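Local coordinates for anopheles Plasmodium-responsive Leucine-rich repeat protein 1B (Anopheles gambiae, PDB 4XGO) that probably takes part in mosquito immune responses to Plasmodium, through a leucine-rich repeat domain joined in the whole protein to a coiled-coil region, at residues Leu107-Asp112 against Arg130-Asp135; Phe56-Tyr61 against Arg80-Ser85; Leu256-Leu261 against Leu279-Ile284. One frame throughout, in Å; residues are numbered along the deposited sequence.

Interaction 1 (Leu107-Asp112 against Arg130-Asp135); sequences LERIED and RLTHVD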
loop_
_atom_site.group_PDB
_atom_site.type_symbol
_atom_site.label_atom_id
_atom_site.label_comp_id
_atom_site.label_asym_id
_atom_site.label_seq_id
_atom_site.Cartn_x
_atom_site.Cartn_y
_atom_site.Cartn_z
ATOM N N LEU A 107 -9.836 7.700 -9.527
ATOM C CA LEU A 107 -10.453 8.298 -10.709
ATOM C C LEU A 107 -11.186 7.260 -11.537
ATOM O O LEU A 107 -10.652 6.172 -11.788
ATOM C CB LEU A 107 -9.416 8.972 -11.572
ATOM C CG LEU A 107 -8.728 10.189 -10.972
ATOM C CD1 LEU A 107 -7.588 10.492 -11.925
ATOM C CD2 LEU A 107 -9.679 11.358 -10.816
ATOM N N GLU A 108 -12.423 7.590 -11.909
ATOM C CA GLU A 108 -13.292 6.684 -12.691
ATOM C C GLU A 108 -13.225 7.023 -14.173
ATOM O O GLU A 108 -13.243 6.137 -15.020
ATOM C CB GLU A 108 -14.727 6.775 -12.175
ATOM C CG GLU A 108 -14.828 6.485 -10.685
ATOM C CD GLU A 108 -16.176 6.813 -10.085
ATOM O OE1 GLU A 108 -17.157 7.041 -10.842
ATOM O OE2 GLU A 108 -16.257 6.829 -8.836
ATOM N N ARG A 109 -13.171 8.313 -14.496
ATOM C CA ARG A 109 -13.129 8.758 -15.883
ATOM C C ARG A 109 -12.278 10.003 -16.035
ATOM O O ARG A 109 -12.192 10.797 -15.118
ATOM C CB ARG A 109 -14.541 9.089 -16.376
ATOM C CG ARG A 109 -15.490 7.912 -16.511
ATOM C CD ARG A 109 -16.899 8.410 -16.850
ATOM N NE ARG A 109 -16.888 9.249 -18.050
ATOM C CZ ARG A 109 -16.995 8.817 -19.304
ATOM N NH1 ARG A 109 -17.172 7.542 -19.592
ATOM N NH2 ARG A 109 -16.964 9.697 -20.295
ATOM N N ILE A 110 -11.666 10.147 -17.205
ATOM C CA ILE A 110 -11.109 11.413 -17.676
ATOM C C ILE A 110 -11.941 11.834 -18.861
ATOM O O ILE A 110 -11.916 11.161 -19.896
ATOM C CB ILE A 110 -9.667 11.255 -18.200
ATOM C CG1 ILE A 110 -8.738 10.714 -17.117
ATOM C CG2 ILE A 110 -9.154 12.576 -18.769
ATOM C CD1 ILE A 110 -8.574 11.591 -15.910
ATOM N N GLU A 111 -12.665 12.945 -18.735
ATOM C CA GLU A 111 -13.506 13.415 -19.846
ATOM C C GLU A 111 -12.662 13.950 -20.997
ATOM O O GLU A 111 -11.542 14.426 -20.810
ATOM C CB GLU A 111 -14.500 14.479 -19.392
ATOM C CG GLU A 111 -15.384 14.057 -18.223
ATOM C CD GLU A 111 -16.162 12.777 -18.473
ATOM O OE1 GLU A 111 -16.418 12.389 -19.648
ATOM O OE2 GLU A 111 -16.534 12.151 -17.473
ATOM N N ASP A 112 -13.221 13.872 -22.198
ATOM C CA ASP A 112 -12.475 14.141 -23.417
ATOM C C ASP A 112 -11.930 15.574 -23.558
ATOM O O ASP A 112 -10.969 15.764 -24.284
ATOM C CB ASP A 112 -13.304 13.766 -24.651
ATOM C CG ASP A 112 -13.505 12.269 -24.795
ATOM O OD1 ASP A 112 -12.995 11.461 -23.968
ATOM O OD2 ASP A 112 -14.174 11.887 -25.782
ATOM N N ARG A 130 -9.280 3.837 -10.998
ATOM C CA ARG A 130 -10.349 2.917 -11.420
ATOM C C ARG A 130 -10.878 3.302 -12.791
ATOM O O ARG A 130 -12.097 3.258 -13.036
ATOM C CB ARG A 130 -11.516 2.955 -10.438
ATOM C CG ARG A 130 -11.189 2.679 -8.990
ATOM C CD ARG A 130 -12.433 2.894 -8.128
ATOM N NE ARG A 130 -12.843 4.297 -8.040
ATOM C CZ ARG A 130 -13.854 4.758 -7.303
ATOM N NH1 ARG A 130 -14.603 3.906 -6.595
ATOM N NH2 ARG A 130 -14.130 6.072 -7.270
ATOM N N LEU A 131 -9.976 3.708 -13.680
ATOM C CA LEU A 131 -10.364 4.339 -14.930
ATOM C C LEU A 131 -11.036 3.367 -15.880
ATOM O O LEU A 131 -10.480 2.319 -16.178
ATOM C CB LEU A 131 -9.164 4.961 -15.619
ATOM C CG LEU A 131 -8.657 6.231 -14.924
ATOM C CD1 LEU A 131 -7.324 6.605 -15.544
ATOM C CD2 LEU A 131 -9.673 7.357 -15.075
ATOM N N THR A 132 -12.223 3.741 -16.357
ATOM C CA THR A 132 -12.880 2.995 -17.429
ATOM C C THR A 132 -12.882 3.757 -18.748
ATOM O O THR A 132 -13.255 3.208 -19.788
ATOM C CB THR A 132 -14.333 2.702 -17.051
ATOM O OG1 THR A 132 -14.993 3.934 -16.747
ATOM C CG2 THR A 132 -14.380 1.760 -15.852
ATOM N N HIS A 133 -12.517 5.033 -18.706
ATOM C CA HIS A 133 -12.453 5.837 -19.893
ATOM C C HIS A 133 -11.348 6.877 -19.779
ATOM O O HIS A 133 -11.322 7.646 -18.825
ATOM C CB HIS A 133 -13.777 6.579 -20.099
ATOM C CG HIS A 133 -13.780 7.458 -21.306
ATOM N ND1 HIS A 133 -14.026 6.971 -22.576
ATOM C CD2 HIS A 133 -13.512 8.775 -21.453
ATOM C CE1 HIS A 133 -13.954 7.967 -23.445
ATOM N NE2 HIS A 133 -13.633 9.067 -22.791
ATOM N N VAL A 134 -10.456 6.876 -20.762
ATOM C CA VAL A 134 -9.549 7.973 -21.014
ATOM C C VAL A 134 -9.118 7.905 -22.480
ATOM O O VAL A 134 -8.515 6.913 -22.904
ATOM C CB VAL A 134 -8.330 8.003 -20.065
ATOM C CG1 VAL A 134 -7.564 6.690 -20.072
ATOM C CG2 VAL A 134 -7.434 9.180 -20.426
ATOM N N ASP A 135 -9.456 8.935 -23.250
ATOM C CA ASP A 135 -9.091 8.972 -24.672
ATOM C C ASP A 135 -7.748 9.672 -24.846
ATOM O O ASP A 135 -7.680 10.893 -25.069
ATOM C CB ASP A 135 -10.169 9.656 -25.528
ATOM C CG ASP A 135 -9.883 9.532 -27.029
ATOM O OD1 ASP A 135 -8.758 9.145 -27.398
ATOM O OD2 ASP A 135 -10.791 9.811 -27.853
HETATM O O HOH W 1 -16.954 4.908 -18.328
HETATM O O HOH W 2 -10.797 11.293 -22.233
HETATM O O HOH W 3 -13.906 9.250 -26.613
#
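His-133 sets CG anti to its backbone N (chi1 179°), which carries the imidazole across to the other segment. Arg-109 is bent at chi3 (55°), so its guanidinium folds back over that ring. The two groups stack flat, with planes 6° apart and centres 4.5 Å apart. Glu-111 holds the guanidinium side-on in its own plane: OE2 takes the NE proton and OE1 takes one from NH2. The ring is also fixed at its edge. His-133 NE2 donates a nearly straight bond of 2.7 Å to the syn lone pair of Asp-112 OD1. This carboxylate may favour a protonated imidazole, while the arginine on the face may oppose it. Glu-108, extended beyond CG, runs alongside Arg-130, and OE2 forms a salt bridge to NH2 at 2.7 Å. The backbones are joined by Thr-132 N to Glu-108 O (2.9 Å) and Ile-110 N to His-133 O (3.0 Å). On the buried side Ile-110 CB meets Val-134 CG2 at 3.8 Å. The Asp-112 and Asp-135 carboxylates share a water, weakly on the Asp-135 side. The contact joins successive leucine-rich repeat loops: segment 107-112 follows strand 99-101. Segment 130-135 lies between strands 123-125 and 144-146.

Interaction 2 (Phe56-Tyr61 against Arg80-Ser85); sequences FNVIRY and RNDLSS. With ACT (acetate ion), chain F.
The asparagine of a leucine-rich repeat carries this contact between two successive turns of the solenoid. Asn-81 lies alongside Ile-59 and sends its amide oxygen to the preceding turn. Ile-59 N donates to a lone pair of Asn-81 OD1 at 3.0 Å, almost straight. Asn-81 ND2 turns to the backbone oxygens of Met-54 and Leu-78, so the buried amide is gripped at both ends. Asp-82 N returns a bond of 2.8 Å to Ile-59 O from above the carbonyl plane. Beside these bonds, Ile-59 CG2 packs on Leu-83 CD2 at 4.0 Å. Arg-60 has CG anti to its backbone N (chi1 -178°) and bends at chi2, which swings the guanidinium over to the other segment. Its NH1 gives Ser-84 OG a bond of 2.7 Å near the guanidinium plane. At the other end the CG of Arg-80 rests against Phe-56 CE1 at 3.5 Å. Arg-80 NE and NH2 both donate to acetate OXT, the shorter bond being 2.8 Å from NE. Phe-56 also stacks on Phe-56 of the second subunit. The two loops follow strands 51-53 and 75-77, and Ile-59 further packs on strand 35-38.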
loop_
_atom_site.group_PDB
_atom_site.type_symbol
_atom_site.label_atom_id
_atom_site.label_comp_id
_atom_site.label_asym_id
_atom_site.label_seq_id
_atom_site.Cartn_x
_atom_site.Cartn_y
_atom_site.Cartn_z
ATOM N N PHE A 56 0.455 12.563 -1.642
ATOM C CA PHE A 56 0.323 11.973 -0.312
ATOM C C PHE A 56 -0.451 12.870 0.645
ATOM O O PHE A 56 -0.042 13.087 1.790
ATOM C CB PHE A 56 1.696 11.622 0.285
ATOM C CG PHE A 56 2.535 10.741 -0.595
ATOM C CD1 PHE A 56 2.311 9.389 -0.639
ATOM C CD2 PHE A 56 3.587 11.269 -1.323
ATOM C CE1 PHE A 56 3.114 8.565 -1.416
ATOM C CE2 PHE A 56 4.383 10.459 -2.113
ATOM C CZ PHE A 56 4.140 9.113 -2.166
ATOM N N ASN A 57 -1.571 13.390 0.166
ATOM C CA ASN A 57 -2.485 14.130 1.015
ATOM C C ASN A 57 -3.797 13.361 1.075
ATOM O O ASN A 57 -3.835 12.155 0.799
ATOM C CB ASN A 57 -2.638 15.558 0.472
ATOM C CG ASN A 57 -1.445 16.440 0.801
ATOM O OD1 ASN A 57 -1.167 16.730 1.980
ATOM N ND2 ASN A 57 -0.743 16.880 -0.222
ATOM N N VAL A 58 -4.887 14.029 1.436
ATOM C CA VAL A 58 -6.183 13.353 1.484
ATOM C C VAL A 58 -7.220 14.180 0.728
ATOM O O VAL A 58 -8.362 14.322 1.163
ATOM C CB VAL A 58 -6.621 13.044 2.941
ATOM C CG1 VAL A 58 -5.804 11.878 3.492
ATOM C CG2 VAL A 58 -6.477 14.258 3.832
ATOM N N ILE A 59 -6.814 14.683 -0.430
ATOM C CA ILE A 59 -7.628 15.596 -1.205
ATOM C C ILE A 59 -8.752 14.806 -1.877
ATOM O O ILE A 59 -8.504 13.821 -2.574
ATOM C CB ILE A 59 -6.794 16.354 -2.258
ATOM C CG1 ILE A 59 -5.735 17.245 -1.584
ATOM C CG2 ILE A 59 -7.699 17.187 -3.157
ATOM C CD1 ILE A 59 -4.578 17.614 -2.497
ATOM N N ARG A 60 -9.990 15.242 -1.644
ATOM C CA ARG A 60 -11.177 14.546 -2.168
ATOM C C ARG A 60 -11.735 15.192 -3.434
ATOM O O ARG A 60 -12.243 14.490 -4.318
ATOM C CB ARG A 60 -12.244 14.481 -1.074
ATOM C CG ARG A 60 -13.513 13.756 -1.456
ATOM C CD ARG A 60 -13.341 12.257 -1.579
ATOM N NE ARG A 60 -14.554 11.673 -2.154
ATOM C CZ ARG A 60 -14.809 11.575 -3.457
ATOM N NH1 ARG A 60 -13.931 12.004 -4.365
ATOM N NH2 ARG A 60 -15.960 11.037 -3.855
ATOM N N TYR A 61 -11.657 16.521 -3.509
ATOM C CA TYR A 61 -12.133 17.298 -4.662
ATOM C C TYR A 61 -11.176 18.419 -4.986
ATOM O O TYR A 61 -10.526 18.966 -4.090
ATOM C CB TYR A 61 -13.485 17.967 -4.361
ATOM C CG TYR A 61 -14.524 17.042 -3.831
ATOM C CD1 TYR A 61 -15.184 16.154 -4.675
ATOM C CD2 TYR A 61 -14.855 17.048 -2.481
ATOM C CE1 TYR A 61 -16.148 15.286 -4.180
ATOM C CE2 TYR A 61 -15.816 16.188 -1.979
ATOM C CZ TYR A 61 -16.457 15.317 -2.827
ATOM O OH TYR A 61 -17.408 14.464 -2.315
ATOM N N ARG A 80 -1.516 9.786 -4.955
ATOM C CA ARG A 80 -1.855 9.364 -3.599
ATOM C C ARG A 80 -2.756 10.366 -2.908
ATOM O O ARG A 80 -2.386 10.966 -1.892
ATOM C CB ARG A 80 -0.596 9.107 -2.754
ATOM C CG ARG A 80 0.228 7.957 -3.265
ATOM C CD ARG A 80 -0.331 6.658 -2.754
ATOM N NE ARG A 80 0.489 5.554 -3.235
ATOM C CZ ARG A 80 0.250 4.278 -2.984
ATOM N NH1 ARG A 80 -0.811 3.910 -2.267
ATOM N NH2 ARG A 80 1.071 3.362 -3.487
ATOM N N ASN A 81 -3.929 10.553 -3.502
ATOM C CA ASN A 81 -5.000 11.342 -2.891
ATOM C C ASN A 81 -6.315 10.569 -3.089
ATOM O O ASN A 81 -6.294 9.369 -3.384
ATOM C CB ASN A 81 -5.028 12.737 -3.502
ATOM C CG ASN A 81 -4.010 13.657 -2.883
ATOM O OD1 ASN A 81 -4.187 14.115 -1.744
ATOM N ND2 ASN A 81 -2.955 13.961 -3.624
ATOM N N ASP A 82 -7.440 11.232 -2.876
ATOM C CA ASP A 82 -8.727 10.563 -2.887
ATOM C C ASP A 82 -9.655 11.115 -3.961
ATOM O O ASP A 82 -10.865 11.088 -3.807
ATOM C CB ASP A 82 -9.378 10.704 -1.509
ATOM C CG ASP A 82 -8.565 10.043 -0.422
ATOM O OD1 ASP A 82 -7.977 8.983 -0.678
ATOM O OD2 ASP A 82 -8.515 10.567 0.698
ATOM N N LEU A 83 -9.104 11.571 -5.072
ATOM C CA LEU A 83 -9.928 12.139 -6.131
ATOM C C LEU A 83 -10.678 11.027 -6.865
ATOM O O LEU A 83 -10.110 9.967 -7.145
ATOM C CB LEU A 83 -9.081 12.916 -7.125
ATOM C CG LEU A 83 -8.313 14.098 -6.528
ATOM C CD1 LEU A 83 -7.250 14.503 -7.513
ATOM C CD2 LEU A 83 -9.264 15.245 -6.224
ATOM N N SER A 84 -11.960 11.265 -7.143
ATOM C CA SER A 84 -12.762 10.333 -7.950
ATOM C C SER A 84 -13.109 10.904 -9.331
ATOM O O SER A 84 -13.460 10.155 -10.240
ATOM C CB SER A 84 -14.019 9.883 -7.196
ATOM O OG SER A 84 -14.756 10.993 -6.734
ATOM N N SER A 85 -12.982 12.218 -9.506
ATOM C CA SER A 85 -13.205 12.840 -10.810
ATOM C C SER A 85 -12.461 14.160 -10.903
ATOM O O SER A 85 -12.023 14.709 -9.882
ATOM C CB SER A 85 -14.704 13.074 -11.042
ATOM O OG SER A 85 -15.201 14.065 -10.167
HETATM C C ACT F . 3.215 6.497 -5.383
HETATM O O ACT F . 4.374 6.945 -5.492
HETATM O OXT ACT F . 2.898 5.580 -4.588
HETATM C CH3 ACT F . 2.168 7.109 -6.240
HETATM O O HOH W 4 -5.019 9.584 0.235
HETATM O O HOH W 5 -13.172 13.925 -6.859
#

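Interaction 3 (Leu256-Leu261 against Leu279-Ile284); sequences LSHNHL and LDHNSI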
loop_
_atom_site.group_PDB
_atom_site.type_symbol
_atom_site.label_atom_id
_atom_site.label_comp_id
_atom_site.label_asym_id
_atom_site.label_seq_id
_atom_site.Cartn_x
_atom_site.Cartn_y
_atom_site.Cartn_z
ATOM N N LEU A 256 8.001 -17.418 -24.964
ATOM C CA LEU A 256 6.793 -18.191 -25.297
ATOM C C LEU A 256 6.388 -19.125 -24.151
ATOM O O LEU A 256 5.599 -20.069 -24.327
ATOM C CB LEU A 256 7.043 -18.995 -26.572
ATOM C CG LEU A 256 7.427 -18.210 -27.815
ATOM C CD1 LEU A 256 7.771 -19.162 -28.947
ATOM C CD2 LEU A 256 6.328 -17.237 -28.183
ATOM N N SER A 257 6.906 -18.872 -22.955
ATOM C CA SER A 257 6.705 -19.792 -21.857
ATOM C C SER A 257 5.293 -19.741 -21.298
ATOM O O SER A 257 4.565 -18.759 -21.482
ATOM C CB SER A 257 7.746 -19.563 -20.733
ATOM O OG SER A 257 7.629 -18.276 -20.162
ATOM N N HIS A 258 4.903 -20.839 -20.647
ATOM C CA HIS A 258 3.625 -20.949 -19.976
ATOM C C HIS A 258 2.478 -20.716 -20.948
ATOM O O HIS A 258 1.597 -19.878 -20.730
ATOM C CB HIS A 258 3.532 -19.992 -18.793
ATOM C CG HIS A 258 4.498 -20.288 -17.706
ATOM N ND1 HIS A 258 4.193 -21.100 -16.641
ATOM C CD2 HIS A 258 5.778 -19.897 -17.529
ATOM C CE1 HIS A 258 5.239 -21.175 -15.834
ATOM N NE2 HIS A 258 6.213 -20.458 -16.353
ATOM N N ASN A 259 2.517 -21.436 -22.059
ATOM C CA ASN A 259 1.368 -21.471 -22.953
ATOM C C ASN A 259 0.897 -22.919 -23.021
ATOM O O ASN A 259 1.095 -23.681 -22.057
ATOM C CB ASN A 259 1.748 -20.875 -24.307
ATOM C CG ASN A 259 1.700 -19.364 -24.298
ATOM O OD1 ASN A 259 0.625 -18.787 -24.347
ATOM N ND2 ASN A 259 2.866 -18.723 -24.235
ATOM N N HIS A 260 0.283 -23.307 -24.136
ATOM C CA HIS A 260 -0.134 -24.676 -24.321
ATOM C C HIS A 260 0.451 -25.199 -25.618
ATOM O O HIS A 260 -0.219 -25.958 -26.347
ATOM C CB HIS A 260 -1.654 -24.714 -24.403
ATOM C CG HIS A 260 -2.313 -24.269 -23.145
ATOM N ND1 HIS A 260 -2.014 -24.829 -21.921
ATOM C CD2 HIS A 260 -3.247 -23.324 -22.912
ATOM C CE1 HIS A 260 -2.733 -24.237 -20.985
ATOM N NE2 HIS A 260 -3.484 -23.320 -21.557
ATOM N N LEU A 261 1.675 -24.778 -25.922
ATOM C CA LEU A 261 2.226 -25.008 -27.250
ATOM C C LEU A 261 2.515 -26.479 -27.517
ATOM O O LEU A 261 3.209 -27.119 -26.721
ATOM C CB LEU A 261 3.495 -24.191 -27.479
ATOM C CG LEU A 261 3.293 -22.684 -27.631
ATOM C CD1 LEU A 261 4.615 -21.965 -27.384
ATOM C CD2 LEU A 261 2.762 -22.316 -28.994
ATOM N N LEU A 279 10.918 -21.474 -23.774
ATOM C CA LEU A 279 9.885 -22.428 -24.206
ATOM C C LEU A 279 9.328 -23.271 -23.084
ATOM O O LEU A 279 8.489 -24.168 -23.317
ATOM C CB LEU A 279 10.438 -23.353 -25.286
ATOM C CG LEU A 279 10.969 -22.686 -26.537
ATOM C CD1 LEU A 279 11.554 -23.741 -27.450
ATOM C CD2 LEU A 279 9.871 -21.880 -27.223
ATOM N N ASP A 280 9.770 -23.008 -21.856
ATOM C CA ASP A 280 9.370 -23.837 -20.740
ATOM C C ASP A 280 7.861 -23.743 -20.498
ATOM O O ASP A 280 7.221 -22.734 -20.807
ATOM C CB ASP A 280 10.163 -23.474 -19.458
ATOM C CG ASP A 280 9.897 -22.064 -19.006
ATOM O OD1 ASP A 280 10.549 -21.139 -19.515
ATOM O OD2 ASP A 280 8.977 -21.871 -18.174
ATOM N N HIS A 281 7.320 -24.800 -19.905
ATOM C CA HIS A 281 5.912 -24.897 -19.533
ATOM C C HIS A 281 4.973 -24.819 -20.750
ATOM O O HIS A 281 4.201 -23.877 -20.924
ATOM C CB HIS A 281 5.554 -23.851 -18.453
ATOM C CG HIS A 281 6.198 -24.118 -17.135
ATOM N ND1 HIS A 281 7.459 -23.664 -16.817
ATOM C CD2 HIS A 281 5.769 -24.823 -16.062
ATOM C CE1 HIS A 281 7.765 -24.047 -15.589
ATOM N NE2 HIS A 281 6.767 -24.774 -15.120
ATOM N N ASN A 282 5.085 -25.828 -21.600
ATOM C CA ASN A 282 4.222 -25.981 -22.772
ATOM C C ASN A 282 4.007 -27.497 -22.962
ATOM O O ASN A 282 4.184 -28.262 -22.008
ATOM C CB ASN A 282 4.869 -25.300 -23.976
ATOM C CG ASN A 282 4.642 -23.807 -24.005
ATOM O OD1 ASN A 282 3.524 -23.369 -24.230
ATOM N ND2 ASN A 282 5.714 -23.008 -23.843
ATOM N N SER A 283 3.609 -27.928 -24.158
ATOM C CA SER A 283 3.396 -29.340 -24.448
ATOM C C SER A 283 4.199 -29.713 -25.697
ATOM O O SER A 283 3.755 -30.490 -26.520
ATOM C CB SER A 283 1.910 -29.596 -24.635
ATOM O OG SER A 283 1.179 -29.337 -23.438
ATOM N N ILE A 284 5.391 -29.146 -25.827
ATOM C CA ILE A 284 6.168 -29.288 -27.056
ATOM C C ILE A 284 6.804 -30.688 -27.107
ATOM O O ILE A 284 7.324 -31.177 -26.116
ATOM C CB ILE A 284 7.238 -28.201 -27.172
ATOM C CG1 ILE A 284 6.549 -26.839 -27.265
ATOM C CG2 ILE A 284 8.098 -28.407 -28.413
ATOM C CD1 ILE A 284 7.469 -25.684 -26.920
HETATM O O HOH W 6 10.286 -18.488 -18.302
HETATM O O HOH W 7 8.776 -19.592 -16.485
HETATM O O HOH W 8 0.452 -27.252 -21.981
#
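Hydrogen bonds centre on the buried amide of Asn-282. Its OD1 accepts a nearly straight bond of 2.9 Å from Leu-261 N and a weak one from Asn-259 N. Its ND2 donates to Leu-256 O across the contact at 3.0 Å, and to Leu-279 O in its own segment. Both carbonyl oxygens lie close to the amide plane, so the rotation of the amide is fixed. Leu-256 O also receives Asn-259 ND2, from well above the carbonyl plane, and is thus shared by the asparagines of both turns. Backbone bonds flank this network: His-258 N to Asp-280 O at 3.0 Å, and Ser-283 N to Leu-261 O at 2.7 Å.

The aromatic part is an offset stack of His-258 on His-281. Their centroids are 4.1 Å apart and the planes 9° from parallel. Both side chains have CG beside the backbone N (chi1 -64° and -68°), so they point the same way. His-281 CB sits over the centre of the His-258 ring in a CH-pi contact. Asp-280 fixes the second ring: His-281 ND1 donates 2.7 Å to the anti lone pair of OD2. One water joins that same OD2 to His-258 NE2. His-281 also stacks with His-302 of the following turn.

Apolar contacts lie on the inner side. Leu-256 CD1 touches Leu-279 CD2 at 3.8 Å, and Leu-261 CB meets Ile-284 CG1. Leu-256 and Leu-261 also pack on Leu-241. Inward leucines and a row of hydrogen-bonded asparagines after the short parallel strands are the signature of the leucine-rich repeat solenoid.

In the fold
From the N terminus, interaction 2 comes first and joins the loops after strands 51-53 and 75-77. Interaction 1 follows, joining those after 99-101 and 123-125. Interaction 3 lies much later, after 253-255 and 276-278. Each closes a loop of 17 or 18 residues between its segments. The three run in series, and none nests or crosses. Interactions 1 and 2 touch: Glu-108 N probably bonds to Ser-84 O, and Leu-107 packs on Ser-84 and Ser-85. They therefore bind four consecutive repeats. Interaction 3 has its centre about 44 Å from that of interaction 2, on the opposite side of the chain's centre, and ties repeats nearer the C-terminal end.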